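Local structure of type I modular polyketide synthase (Streptomyces albus subsp. albus, 6IYT) at residues D110-S118 with T433-V443. The protein is an acyltransferase domain of the salinomycin polyketide synthase and probably loads an ethylmalonyl extender unit from coenzyme A onto the acyl carrier protein. Numbering follows the deposited sequence.
Sequences DVAGVSSVS and TSFAEAWTRGV
V111 lies over A436 and T440 where strand 111-114, an outer strand of a three-stranded antiparallel sheet, runs nearly parallel to helix 428-439; the axes of 111-114 and 433-439 lie 19° apart. The contact joins that small sheet, probably part of the ketosynthase-to-acyltransferase linker domain, to the helix's last turns and the Schellman motif after it. From its base outward, V111 sets CB 3.8 Å from A436 CB, a small partner that lets the branched valine settle close. CG2 rests on A436 CB and reaches the methyl CG2 of T433. CG1, anti to the backbone N (chi1 -177°), turns to the carbonyl of A436, the CG of E437 and T440 OG1. T440 suits this place because its OG1 donates to A436 O at 2.8 Å, from the face opposite that used by its own N-H, so one carbonyl is gripped twice. A water gives one hydrogen to T440 OG1 and the other to A112 O, tying T440 to the strand. G113 has no side chain where a CB would run into T440 OG1. Farther along the chain, G442 breaks from helical angles with positive phi, and its bare CA admits S115 OG to 3.0 Å. V117 CG2, apolar, suits its partly covered spot against G442 C and V443 CG2. The guanidinium of R441 holds V415 O through NH2; S116 OG lies at its edge, in plane, taking a weak bond from NE. R441 O receives two backbone donors: S116 N stands above the carbonyl plane at 3.0 Å, whereas V117 N, at 3.1 Å, approaches almost end-on, with a C=O...N angle of 167°.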
loop_
_atom_site.group_PDB
_atom_site.type_symbol
_atom_site.label_atom_id
_atom_site.label_comp_id
_atom_site.label_asym_id
_atom_site.label_seq_id
_atom_site.Cartn_x
_atom_site.Cartn_y
_atom_site.Cartn_z
ATOM N N ASP A 110 -10.978 19.241 3.707
ATOM C CA ASP A 110 -10.047 18.215 4.203
ATOM C C ASP A 110 -8.833 17.992 3.281
ATOM O O ASP A 110 -7.702 17.845 3.751
ATOM C CB ASP A 110 -10.806 16.912 4.439
ATOM C CG ASP A 110 -11.980 17.083 5.437
ATOM O OD1 ASP A 110 -13.065 17.588 5.022
ATOM O OD2 ASP A 110 -11.844 16.670 6.627
ATOM N N VAL A 111 -9.062 18.003 1.981
ATOM C CA VAL A 111 -8.018 17.745 0.997
ATOM C C VAL A 111 -8.233 18.707 -0.149
ATOM O O VAL A 111 -9.381 18.914 -0.590
ATOM C CB VAL A 111 -8.099 16.283 0.449
ATOM C CG1 VAL A 111 -6.972 16.015 -0.495
ATOM C CG2 VAL A 111 -8.041 15.285 1.586
ATOM N N ALA A 112 -7.157 19.312 -0.615
ATOM C CA ALA A 112 -7.210 20.187 -1.776
ATOM C C ALA A 112 -5.974 20.013 -2.591
ATOM O O ALA A 112 -4.886 19.711 -2.055
ATOM C CB ALA A 112 -7.375 21.636 -1.365
ATOM N N GLY A 113 -6.104 20.184 -3.887
ATOM C CA GLY A 113 -4.960 20.037 -4.756
ATOM C C GLY A 113 -5.226 20.482 -6.177
ATOM O O GLY A 113 -6.305 20.962 -6.503
ATOM N N VAL A 114 -4.216 20.358 -7.024
ATOM C CA VAL A 114 -4.347 20.756 -8.413
ATOM C C VAL A 114 -3.979 19.569 -9.293
ATOM O O VAL A 114 -3.004 18.871 -9.020
ATOM C CB VAL A 114 -3.421 21.961 -8.733
ATOM C CG1 VAL A 114 -3.515 22.320 -10.197
ATOM C CG2 VAL A 114 -3.783 23.161 -7.862
ATOM N N SER A 115 -4.819 19.279 -10.272
ATOM C CA SER A 115 -4.626 18.118 -11.136
ATOM C C SER A 115 -3.310 18.239 -11.900
ATOM O O SER A 115 -2.983 19.327 -12.436
ATOM C CB SER A 115 -5.796 17.961 -12.087
ATOM O OG SER A 115 -5.667 16.795 -12.851
ATOM N N SER A 116 -2.483 17.196 -11.807
ATOM C CA SER A 116 -1.119 17.236 -12.355
ATOM C C SER A 116 -0.668 15.937 -13.022
ATOM O O SER A 116 0.217 15.980 -13.856
ATOM C CB SER A 116 -0.115 17.619 -11.283
ATOM O OG SER A 116 -0.040 16.622 -10.277
ATOM N N VAL A 117 -1.146 14.771 -12.550
ATOM C CA VAL A 117 -0.706 13.479 -13.157
ATOM C C VAL A 117 -1.319 13.225 -14.524
ATOM O O VAL A 117 -2.415 13.680 -14.820
ATOM C CB VAL A 117 -1.011 12.273 -12.260
ATOM C CG1 VAL A 117 -0.357 12.451 -10.917
ATOM C CG2 VAL A 117 -2.509 12.060 -12.129
ATOM N N SER A 118 -0.594 12.516 -15.382
ATOM C CA SER A 118 -1.103 12.244 -16.739
ATOM C C SER A 118 -0.629 10.903 -17.303
ATOM O O SER A 118 -0.928 10.563 -18.468
ATOM C CB SER A 118 -0.706 13.391 -17.697
ATOM O OG SER A 118 0.704 13.568 -17.735
ATOM N N THR A 433 -10.167 9.811 2.313
ATOM C CA THR A 433 -9.027 10.747 2.328
ATOM C C THR A 433 -7.929 10.368 1.316
ATOM O O THR A 433 -7.510 11.192 0.522
ATOM C CB THR A 433 -8.447 10.926 3.745
ATOM O OG1 THR A 433 -9.477 11.400 4.629
ATOM C CG2 THR A 433 -7.326 11.936 3.728
ATOM N N SER A 434 -7.633 9.084 1.204
ATOM C CA SER A 434 -6.707 8.627 0.206
ATOM C C SER A 434 -7.256 8.795 -1.202
ATOM O O SER A 434 -6.537 9.247 -2.124
ATOM C CB SER A 434 -6.313 7.173 0.482
ATOM O OG SER A 434 -5.583 7.109 1.700
ATOM N N PHE A 435 -8.540 8.493 -1.386
ATOM C CA PHE A 435 -9.189 8.741 -2.665
ATOM C C PHE A 435 -9.061 10.256 -3.038
ATOM O O PHE A 435 -8.802 10.596 -4.182
ATOM C CB PHE A 435 -10.670 8.397 -2.618
ATOM C CG PHE A 435 -11.007 6.928 -2.615
ATOM C CD1 PHE A 435 -10.044 5.929 -2.742
ATOM C CD2 PHE A 435 -12.352 6.549 -2.537
ATOM C CE1 PHE A 435 -10.429 4.593 -2.815
ATOM C CE2 PHE A 435 -12.726 5.228 -2.531
ATOM C CZ PHE A 435 -11.762 4.240 -2.668
ATOM N N ALA A 436 -9.365 11.126 -2.078
ATOM C CA ALA A 436 -9.312 12.586 -2.308
ATOM C C ALA A 436 -7.900 13.069 -2.614
ATOM O O ALA A 436 -7.701 13.920 -3.482
ATOM C CB ALA A 436 -9.880 13.325 -1.113
ATOM N N GLU A 437 -6.922 12.526 -1.893
ATOM C CA GLU A 437 -5.534 12.846 -2.142
ATOM C C GLU A 437 -5.093 12.468 -3.568
ATOM O O GLU A 437 -4.352 13.217 -4.210
ATOM C CB GLU A 437 -4.646 12.183 -1.089
ATOM C CG GLU A 437 -4.734 12.887 0.266
ATOM C CD GLU A 437 -4.067 12.110 1.401
ATOM O OE1 GLU A 437 -3.717 10.913 1.213
ATOM O OE2 GLU A 437 -3.880 12.715 2.466
ATOM N N ALA A 438 -5.575 11.339 -4.066
ATOM C CA ALA A 438 -5.305 10.932 -5.460
ATOM C C ALA A 438 -6.065 11.820 -6.463
ATOM O O ALA A 438 -5.490 12.335 -7.419
ATOM C CB ALA A 438 -5.680 9.486 -5.659
ATOM N N TRP A 439 -7.363 11.966 -6.244
ATOM C CA TRP A 439 -8.235 12.653 -7.210
ATOM C C TRP A 439 -7.872 14.137 -7.315
ATOM O O TRP A 439 -7.861 14.701 -8.418
ATOM C CB TRP A 439 -9.698 12.506 -6.805
ATOM C CG TRP A 439 -10.697 13.270 -7.705
ATOM C CD1 TRP A 439 -11.085 12.942 -8.997
ATOM C CD2 TRP A 439 -11.313 14.515 -7.411
ATOM N NE1 TRP A 439 -12.017 13.850 -9.453
ATOM C CE2 TRP A 439 -12.138 14.852 -8.513
ATOM C CE3 TRP A 439 -11.303 15.358 -6.305
ATOM C CZ2 TRP A 439 -12.914 16.000 -8.526
ATOM C CZ3 TRP A 439 -12.084 16.502 -6.329
ATOM C CH2 TRP A 439 -12.900 16.790 -7.419
ATOM N N THR A 440 -7.542 14.764 -6.189
ATOM C CA THR A 440 -7.227 16.186 -6.232
ATOM C C THR A 440 -5.938 16.419 -6.978
ATOM O O THR A 440 -5.696 17.536 -7.450
ATOM C CB THR A 440 -7.129 16.849 -4.848
ATOM O OG1 THR A 440 -6.136 16.179 -4.072
ATOM C CG2 THR A 440 -8.487 16.843 -4.134
ATOM N N ARG A 441 -5.127 15.367 -7.130
ATOM C CA ARG A 441 -3.889 15.449 -7.935
ATOM C C ARG A 441 -4.071 14.928 -9.356
ATOM O O ARG A 441 -3.100 14.853 -10.118
ATOM C CB ARG A 441 -2.745 14.678 -7.268
ATOM C CG ARG A 441 -2.302 15.237 -5.930
ATOM C CD ARG A 441 -1.163 16.233 -6.049
ATOM N NE ARG A 441 -0.108 15.809 -6.975
ATOM C CZ ARG A 441 0.964 15.097 -6.633
ATOM N NH1 ARG A 441 1.092 14.601 -5.411
ATOM N NH2 ARG A 441 1.827 14.759 -7.563
ATOM N N GLY A 442 -5.292 14.525 -9.711
ATOM C CA GLY A 442 -5.630 14.297 -11.127
ATOM C C GLY A 442 -5.962 12.856 -11.481
ATOM O O GLY A 442 -6.187 12.532 -12.647
ATOM N N VAL A 443 -6.000 11.986 -10.482
ATOM C CA VAL A 443 -6.297 10.610 -10.712
ATOM C C VAL A 443 -7.783 10.510 -11.036
ATOM O O VAL A 443 -8.628 11.005 -10.272
ATOM C CB VAL A 443 -5.969 9.728 -9.485
ATOM C CG1 VAL A 443 -6.542 8.329 -9.661
ATOM C CG2 VAL A 443 -4.468 9.651 -9.264
HETATM O O HOH W 1 -3.870 17.053 -2.706
#